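Local coordinates for protein gamma-glutamyltranspeptidase (PDB 5HFT) that catalyses the conversion of oxamate to oxalate, a step in the degradation of uric acid, at residues I67-N75 and Y161-Q172; A124-V135 and P245-A256. All coordinates share one frame; numbering follows the deposited sequence.

Contact 1: residues I67-N75 and Y161-Q172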
# COMPACT_ATOMS: atom_id res chain seq x y z
N ILE A 67 -2.31 -6.09 -9.55
CA ILE A 67 -1.19 -5.16 -9.40
C ILE A 67 0.08 -5.87 -8.92
O ILE A 67 1.16 -5.26 -8.93
CB ILE A 67 -1.60 -4.00 -8.45
CG1 ILE A 67 -0.65 -2.82 -8.56
CG2 ILE A 67 -1.65 -4.44 -7.00
CD1 ILE A 67 -0.91 -1.94 -9.72
N ALA A 68 -0.03 -7.11 -8.46
CA ALA A 68 1.16 -7.89 -8.13
C ALA A 68 1.82 -8.44 -9.38
O ALA A 68 3.04 -8.40 -9.52
CB ALA A 68 0.82 -9.02 -7.17
N VAL A 69 1.02 -8.90 -10.33
CA VAL A 69 1.59 -9.37 -11.58
C VAL A 69 2.15 -8.20 -12.37
O VAL A 69 3.26 -8.29 -12.92
CB VAL A 69 0.51 -10.12 -12.38
CG1 VAL A 69 1.02 -10.48 -13.74
CG2 VAL A 69 0.04 -11.36 -11.63
N VAL A 70 1.45 -7.06 -12.39
CA VAL A 70 1.74 -5.98 -13.34
C VAL A 70 2.80 -4.98 -12.86
O VAL A 70 3.51 -4.40 -13.70
CB VAL A 70 0.43 -5.25 -13.70
CG1 VAL A 70 0.67 -4.23 -14.81
CG2 VAL A 70 -0.61 -6.25 -14.16
N TYR A 71 2.93 -4.76 -11.54
CA TYR A 71 4.03 -3.96 -10.97
C TYR A 71 4.91 -4.79 -10.03
O TYR A 71 5.10 -4.41 -8.86
CB TYR A 71 3.50 -2.74 -10.23
CG TYR A 71 3.30 -1.50 -11.07
CD1 TYR A 71 3.83 -1.40 -12.36
CD2 TYR A 71 2.58 -0.43 -10.58
CE1 TYR A 71 3.64 -0.26 -13.14
CE2 TYR A 71 2.38 0.73 -11.36
CZ TYR A 71 2.91 0.81 -12.63
OH TYR A 71 2.72 1.95 -13.40
N PRO A 72 5.49 -5.90 -10.50
CA PRO A 72 6.19 -6.82 -9.57
C PRO A 72 7.40 -6.23 -8.87
O PRO A 72 7.84 -6.79 -7.84
CB PRO A 72 6.59 -7.99 -10.48
CG PRO A 72 6.66 -7.42 -11.85
CD PRO A 72 5.55 -6.39 -11.89
N HIS A 73 7.97 -5.14 -9.38
CA HIS A 73 9.19 -4.60 -8.80
C HIS A 73 8.92 -3.72 -7.60
O HIS A 73 9.86 -3.41 -6.86
CB HIS A 73 9.97 -3.78 -9.83
CG HIS A 73 9.21 -2.63 -10.39
ND1 HIS A 73 8.06 -2.79 -11.14
CD2 HIS A 73 9.43 -1.30 -10.34
CE1 HIS A 73 7.61 -1.61 -11.52
NE2 HIS A 73 8.42 -0.69 -11.04
N MET A 74 7.68 -3.25 -7.47
CA MET A 74 7.26 -2.34 -6.41
C MET A 74 6.39 -2.99 -5.35
O MET A 74 6.15 -2.36 -4.31
CB MET A 74 6.47 -1.16 -7.00
CG MET A 74 7.27 -0.08 -7.70
SD MET A 74 6.13 1.21 -8.23
CE MET A 74 7.23 2.62 -8.25
N ASN A 75 5.89 -4.20 -5.58
CA ASN A 75 4.95 -4.84 -4.68
C ASN A 75 4.70 -6.24 -5.23
O ASN A 75 5.05 -6.54 -6.37
CB ASN A 75 3.62 -4.05 -4.58
CG ASN A 75 2.67 -4.37 -5.71
OD1 ASN A 75 1.71 -5.11 -5.55
ND2 ASN A 75 2.98 -3.85 -6.89
N TYR A 161 -2.89 -12.91 -16.49
CA TYR A 161 -1.86 -11.95 -16.86
C TYR A 161 -0.46 -12.51 -16.60
O TYR A 161 0.50 -12.00 -17.18
CB TYR A 161 -2.03 -10.63 -16.08
CG TYR A 161 -3.20 -9.77 -16.52
CD1 TYR A 161 -3.35 -9.39 -17.85
CD2 TYR A 161 -4.15 -9.35 -15.60
CE1 TYR A 161 -4.42 -8.60 -18.25
CE2 TYR A 161 -5.21 -8.57 -15.98
CZ TYR A 161 -5.35 -8.19 -17.30
OH TYR A 161 -6.44 -7.42 -17.67
N ALA A 162 -0.35 -13.51 -15.72
CA ALA A 162 0.93 -14.16 -15.45
C ALA A 162 1.30 -15.16 -16.55
O ALA A 162 2.42 -15.12 -17.07
CB ALA A 162 0.89 -14.84 -14.08
N GLU A 163 0.37 -16.05 -16.91
CA GLU A 163 0.60 -17.05 -17.96
C GLU A 163 0.73 -16.40 -19.33
O GLU A 163 1.53 -16.81 -20.16
CB GLU A 163 -0.55 -18.05 -18.02
CG GLU A 163 -0.65 -19.02 -16.88
CD GLU A 163 0.21 -20.26 -17.07
OE1 GLU A 163 1.47 -20.15 -17.09
OE2 GLU A 163 -0.37 -21.36 -17.20
N ASP A 164 -0.12 -15.42 -19.59
CA ASP A 164 -0.30 -14.90 -20.93
C ASP A 164 0.40 -13.58 -21.15
O ASP A 164 0.57 -13.16 -22.29
CB ASP A 164 -1.81 -14.82 -21.20
CG ASP A 164 -2.51 -16.13 -20.87
OD1 ASP A 164 -2.25 -17.11 -21.58
OD2 ASP A 164 -3.25 -16.22 -19.87
N GLY A 165 0.74 -12.89 -20.07
CA GLY A 165 1.70 -11.82 -20.11
C GLY A 165 1.09 -10.47 -19.77
O GLY A 165 -0.13 -10.27 -19.85
N ILE A 166 1.97 -9.53 -19.45
CA ILE A 166 1.58 -8.16 -19.17
C ILE A 166 2.29 -7.27 -20.17
O ILE A 166 3.32 -7.66 -20.75
CB ILE A 166 1.92 -7.74 -17.72
CG1 ILE A 166 3.44 -7.81 -17.48
CG2 ILE A 166 1.17 -8.59 -16.73
CD1 ILE A 166 3.95 -6.94 -16.36
N PRO A 167 1.77 -6.07 -20.42
CA PRO A 167 2.56 -5.07 -21.14
C PRO A 167 3.62 -4.54 -20.20
O PRO A 167 3.30 -3.99 -19.15
CB PRO A 167 1.53 -3.99 -21.50
CG PRO A 167 0.17 -4.65 -21.31
CD PRO A 167 0.37 -5.65 -20.22
N VAL A 168 4.90 -4.76 -20.54
CA VAL A 168 5.95 -4.30 -19.64
C VAL A 168 5.79 -2.80 -19.44
O VAL A 168 5.79 -2.02 -20.40
CB VAL A 168 7.35 -4.68 -20.15
CG1 VAL A 168 8.43 -4.11 -19.25
CG2 VAL A 168 7.49 -6.15 -20.17
N THR A 169 5.59 -2.40 -18.20
CA THR A 169 5.65 -0.99 -17.90
C THR A 169 7.07 -0.46 -18.07
O THR A 169 8.06 -1.18 -17.97
CB THR A 169 5.11 -0.75 -16.50
OG1 THR A 169 5.55 -1.83 -15.65
CG2 THR A 169 3.59 -0.66 -16.52
N ALA A 170 7.15 0.85 -18.30
CA ALA A 170 8.45 1.48 -18.41
C ALA A 170 9.16 1.51 -17.07
O ALA A 170 10.39 1.38 -17.00
CB ALA A 170 8.31 2.88 -18.99
N SER A 171 8.41 1.69 -15.98
CA SER A 171 9.09 1.75 -14.68
C SER A 171 9.61 0.38 -14.26
O SER A 171 10.67 0.30 -13.62
CB SER A 171 8.18 2.35 -13.61
OG SER A 171 7.04 1.54 -13.41
N GLN A 172 8.92 -0.71 -14.64
CA GLN A 172 9.46 -2.05 -14.43
C GLN A 172 10.73 -2.26 -15.23
O GLN A 172 11.69 -2.88 -14.75
CB GLN A 172 8.44 -3.12 -14.83
CG GLN A 172 9.04 -4.49 -14.84
CD GLN A 172 8.04 -5.56 -15.20
OE1 GLN A 172 6.84 -5.30 -15.26
NE2 GLN A 172 8.53 -6.78 -15.45

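Contact 2: residues A124-V135 and P245-A256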
# COMPACT_ATOMS: atom_id res chain seq x y z
N ALA A 124 15.94 -10.98 3.39
CA ALA A 124 14.58 -11.49 3.30
C ALA A 124 14.20 -12.19 4.60
O ALA A 124 13.83 -13.37 4.61
CB ALA A 124 14.46 -12.44 2.12
N LEU A 125 14.27 -11.42 5.70
CA LEU A 125 14.20 -11.94 7.07
C LEU A 125 12.82 -11.82 7.73
O LEU A 125 12.57 -12.53 8.71
CB LEU A 125 15.24 -11.22 7.95
CG LEU A 125 14.93 -9.83 8.51
CD1 LEU A 125 16.05 -9.34 9.41
CD2 LEU A 125 14.64 -8.80 7.41
N THR A 126 11.91 -10.95 7.26
CA THR A 126 10.56 -10.87 7.83
C THR A 126 9.55 -11.57 6.93
O THR A 126 9.75 -11.69 5.71
CB THR A 126 10.08 -9.44 8.06
OG1 THR A 126 9.87 -8.81 6.80
CG2 THR A 126 11.07 -8.64 8.90
N VAL A 127 8.47 -12.03 7.55
CA VAL A 127 7.39 -12.75 6.87
C VAL A 127 6.59 -11.81 5.96
O VAL A 127 6.56 -10.59 6.15
CB VAL A 127 6.50 -13.41 7.93
CG1 VAL A 127 5.23 -14.05 7.34
CG2 VAL A 127 7.28 -14.42 8.74
N ALA A 128 5.97 -12.37 4.92
CA ALA A 128 5.21 -11.62 3.93
C ALA A 128 3.72 -11.62 4.30
O ALA A 128 3.11 -12.69 4.40
CB ALA A 128 5.43 -12.21 2.54
N GLY A 129 3.14 -10.44 4.48
CA GLY A 129 1.82 -10.36 5.06
C GLY A 129 0.59 -10.18 4.19
O GLY A 129 -0.50 -10.60 4.61
N THR A 130 0.71 -9.57 2.99
CA THR A 130 -0.47 -9.17 2.23
C THR A 130 -1.49 -10.29 2.14
O THR A 130 -2.68 -10.07 2.35
CB THR A 130 -0.14 -8.75 0.79
OG1 THR A 130 0.93 -9.54 0.22
CG2 THR A 130 0.12 -7.29 0.68
N VAL A 131 -1.03 -11.49 1.82
CA VAL A 131 -1.98 -12.57 1.57
C VAL A 131 -2.82 -12.80 2.81
O VAL A 131 -4.03 -13.03 2.71
CB VAL A 131 -1.25 -13.84 1.13
CG1 VAL A 131 -2.25 -14.95 0.82
CG2 VAL A 131 -0.40 -13.52 -0.09
N SER A 132 -2.21 -12.68 3.99
CA SER A 132 -2.99 -12.70 5.23
C SER A 132 -3.94 -11.50 5.31
O SER A 132 -5.03 -11.61 5.87
CB SER A 132 -2.06 -12.77 6.45
OG SER A 132 -1.34 -11.57 6.66
N GLY A 133 -3.57 -10.36 4.71
CA GLY A 133 -4.52 -9.27 4.65
C GLY A 133 -5.69 -9.62 3.76
O GLY A 133 -6.84 -9.35 4.10
N TRP A 134 -5.43 -10.27 2.63
CA TRP A 134 -6.54 -10.67 1.78
C TRP A 134 -7.46 -11.64 2.51
O TRP A 134 -8.68 -11.49 2.46
CB TRP A 134 -6.05 -11.29 0.47
CG TRP A 134 -4.98 -10.54 -0.27
CD1 TRP A 134 -4.49 -9.28 -0.00
CD2 TRP A 134 -4.22 -11.04 -1.36
NE1 TRP A 134 -3.49 -8.96 -0.89
CE2 TRP A 134 -3.30 -10.03 -1.73
CE3 TRP A 134 -4.22 -12.24 -2.07
CZ2 TRP A 134 -2.41 -10.19 -2.78
CZ3 TRP A 134 -3.34 -12.39 -3.11
CH2 TRP A 134 -2.45 -11.38 -3.46
N VAL A 135 -6.89 -12.63 3.21
CA VAL A 135 -7.73 -13.64 3.85
C VAL A 135 -8.58 -13.00 4.94
O VAL A 135 -9.76 -13.33 5.08
CB VAL A 135 -6.91 -14.83 4.39
CG1 VAL A 135 -5.95 -14.43 5.47
CG2 VAL A 135 -7.82 -15.90 4.95
N PRO A 245 16.32 -16.79 6.99
CA PRO A 245 16.06 -16.98 8.42
C PRO A 245 14.59 -17.13 8.77
O PRO A 245 14.14 -16.53 9.74
CB PRO A 245 16.66 -15.71 9.04
CG PRO A 245 16.49 -14.69 8.00
CD PRO A 245 16.61 -15.38 6.67
N ILE A 246 13.83 -17.89 7.99
CA ILE A 246 12.39 -18.04 8.18
C ILE A 246 12.04 -19.52 8.17
O ILE A 246 12.63 -20.30 7.42
CB ILE A 246 11.59 -17.29 7.08
CG1 ILE A 246 12.01 -15.83 6.99
CG2 ILE A 246 10.06 -17.37 7.30
CD1 ILE A 246 11.18 -15.05 6.01
N THR A 247 11.09 -19.92 9.01
CA THR A 247 10.67 -21.31 9.13
C THR A 247 9.20 -21.47 8.78
O THR A 247 8.45 -20.50 8.67
CB THR A 247 10.91 -21.85 10.55
OG1 THR A 247 10.24 -21.01 11.50
CG2 THR A 247 12.39 -21.91 10.87
N LEU A 248 8.82 -22.73 8.55
CA LEU A 248 7.41 -23.06 8.38
C LEU A 248 6.60 -22.65 9.59
O LEU A 248 5.46 -22.20 9.46
CB LEU A 248 7.24 -24.55 8.13
CG LEU A 248 5.84 -25.09 7.88
CD1 LEU A 248 5.12 -24.46 6.65
CD2 LEU A 248 5.94 -26.61 7.75
N GLY A 249 7.19 -22.77 10.78
CA GLY A 249 6.50 -22.32 11.98
C GLY A 249 6.16 -20.85 11.90
O GLY A 249 5.05 -20.43 12.25
N ASP A 250 7.09 -20.05 11.36
CA ASP A 250 6.86 -18.62 11.26
C ASP A 250 5.62 -18.32 10.42
O ASP A 250 4.78 -17.51 10.82
CB ASP A 250 8.09 -17.95 10.66
CG ASP A 250 9.23 -17.84 11.65
OD1 ASP A 250 8.94 -17.52 12.82
OD2 ASP A 250 10.41 -18.04 11.25
N LEU A 251 5.46 -19.03 9.29
CA LEU A 251 4.30 -18.85 8.42
C LEU A 251 3.02 -19.29 9.11
O LEU A 251 2.06 -18.52 9.22
CB LEU A 251 4.47 -19.63 7.11
CG LEU A 251 5.68 -19.21 6.29
CD1 LEU A 251 5.90 -20.12 5.11
CD2 LEU A 251 5.48 -17.76 5.86
N GLN A 252 2.99 -20.54 9.57
CA GLN A 252 1.79 -21.07 10.22
C GLN A 252 1.34 -20.21 11.40
O GLN A 252 0.13 -20.04 11.61
CB GLN A 252 2.07 -22.51 10.68
N ALA A 253 2.28 -19.61 12.15
CA ALA A 253 1.97 -18.81 13.33
C ALA A 253 1.47 -17.40 13.02
O ALA A 253 1.37 -16.59 13.95
CB ALA A 253 3.18 -18.69 14.26
N HIS A 254 1.21 -17.05 11.76
CA HIS A 254 1.11 -15.64 11.37
C HIS A 254 -0.31 -15.29 10.97
O HIS A 254 -0.90 -15.94 10.10
CB HIS A 254 2.07 -15.30 10.25
CG HIS A 254 1.93 -13.89 9.77
ND1 HIS A 254 1.10 -13.54 8.73
CD2 HIS A 254 2.49 -12.75 10.21
CE1 HIS A 254 1.17 -12.23 8.54
NE2 HIS A 254 2.00 -11.73 9.43
N ARG A 255 -0.85 -14.24 11.58
CA ARG A 255 -2.15 -13.69 11.21
C ARG A 255 -2.01 -12.19 10.95
O ARG A 255 -1.15 -11.52 11.52
CB ARG A 255 -3.23 -13.94 12.31
CG ARG A 255 -3.80 -15.36 12.37
CD ARG A 255 -4.99 -15.53 11.39
NE ARG A 255 -5.30 -16.94 11.11
CZ ARG A 255 -6.06 -17.36 10.10
NH1 ARG A 255 -6.57 -16.49 9.25
NH2 ARG A 255 -6.28 -18.66 9.91
N ALA A 256 -2.84 -11.67 10.05
CA ALA A 256 -2.94 -10.22 9.97
C ALA A 256 -3.47 -9.67 11.29
O ALA A 256 -4.41 -10.22 11.87
CB ALA A 256 -3.86 -9.80 8.82

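Contact 1: residues I67-N75 and Y161-Q172
Gln-172 and His-73 meet where the C-terminal end of helix 56-70 and the turn after it pack against the link between helices 156-164 and 170-178 in this gamma-glutamyltransferase-family member of the N-terminal nucleophile hydrolases. The contact illustrates how two segments can fit closely with no hydrogen bond between them. Gln-172 CA sits over one face of the His-73 imidazole in a CH-pi contact, 3.7 Å from the ring centroid, while Met-74 CG lies over the opposite face. Gln-172 CB lies 3.7 Å from His-73 ND1, with CG still beside that nitrogen. With CG anti to the backbone N (chi1 171°) and the chain extended beyond it, the amide is carried to Pro-72: CD and NE2 lie against Pro-72 CG, and OE1 comes within 3.8 Å of Pro-72 CD. Ser-171 OG stands at the edge of the same imidazole.

At the end of helix 56-70 the packing is mainly aliphatic. Ile-166 CG2 touches Val-69 CG1 at 3.5 Å and Val-70 CG2 at 3.9 Å, Ile-166 CD1 rests on Val-70 O, and helix 209-221 closes over Val-69. Tyr-71 crosses Thr-169 at about a right angle, CE1 nearest the CG2 methyl. His-73 and Met-74 make backbone hydrogen bonds to another protein chain. Asn-75 ND2 and Tyr-71 N reach Ile-67 O from opposite faces of its carbonyl plane; the hydrogen bond from Asn-75 ND2 is 3.1 Å long.

Contact 2: residues A124-V135 and P245-A256
Val-127 and His-254 form the middle of a contact in which the loop leading into helix 130-144 packs against the short helix 248-252 and its flanking loops, with helix 225-228 beside it through Tyr-227. Among the apolar contacts, Val-127, pointing at the other segment, divides its two methyls: CG1 meets Leu-251 CD2 at 4.0 Å, and CG2 lies 4.1 Å from Asp-250 CB. At one end, Leu-125 CB rests 3.7 Å from Pro-245 CG. Two further methyls pack on carbonyl oxygens, Ile-246 CD1 on both Ala-124 O and Thr-126 O, and Ala-256 CB 3.7 Å from Ser-132 O.

Aromatic contacts centre on His-254. Val-127 CG1 makes a CH-pi contact over one face of its ring, 4.2 Å from the centroid and 14° off the normal, and Ser-132 OG stands at the edge beside CE1. CG of the histidine is anti to the backbone N (chi1 176°), sending the imidazole along the valine in the opposite sense.

The polar bonds lie within each segment or run to third parties. Thr-247 and Asp-250 form a capping box at the start of helix 248-252, Asp-250 OD2 also accepting from Ser-103 N. The direct interface thus rests on van der Waals and CH-pi packing, while Tyr-227 joins both sides, its OH hydrogen-bonded to Ala-128 O and Ser-132 N and its ring against His-254.

Overall arrangement
Followed from the N terminus, the chain runs through helices 40-51 and 56-70 to residues 67-75, the first half of contact 1. It then forms the hairpin of strands 80-86 and 93-97 and reaches 124-135, opening contact 2 before contact 1 is closed at 161-172. Contact 2 closes only at 245-256, so the two loops, of 85 and 109 residues, cross rather than nest. Helix 209-221, inside the second loop, packs on Val-69 of contact 1, and Trp-134 of contact 2 packs on helix 56-70. The contacts do not touch, their centres lying about 23 Å apart, yet these helices connect the two contact regions.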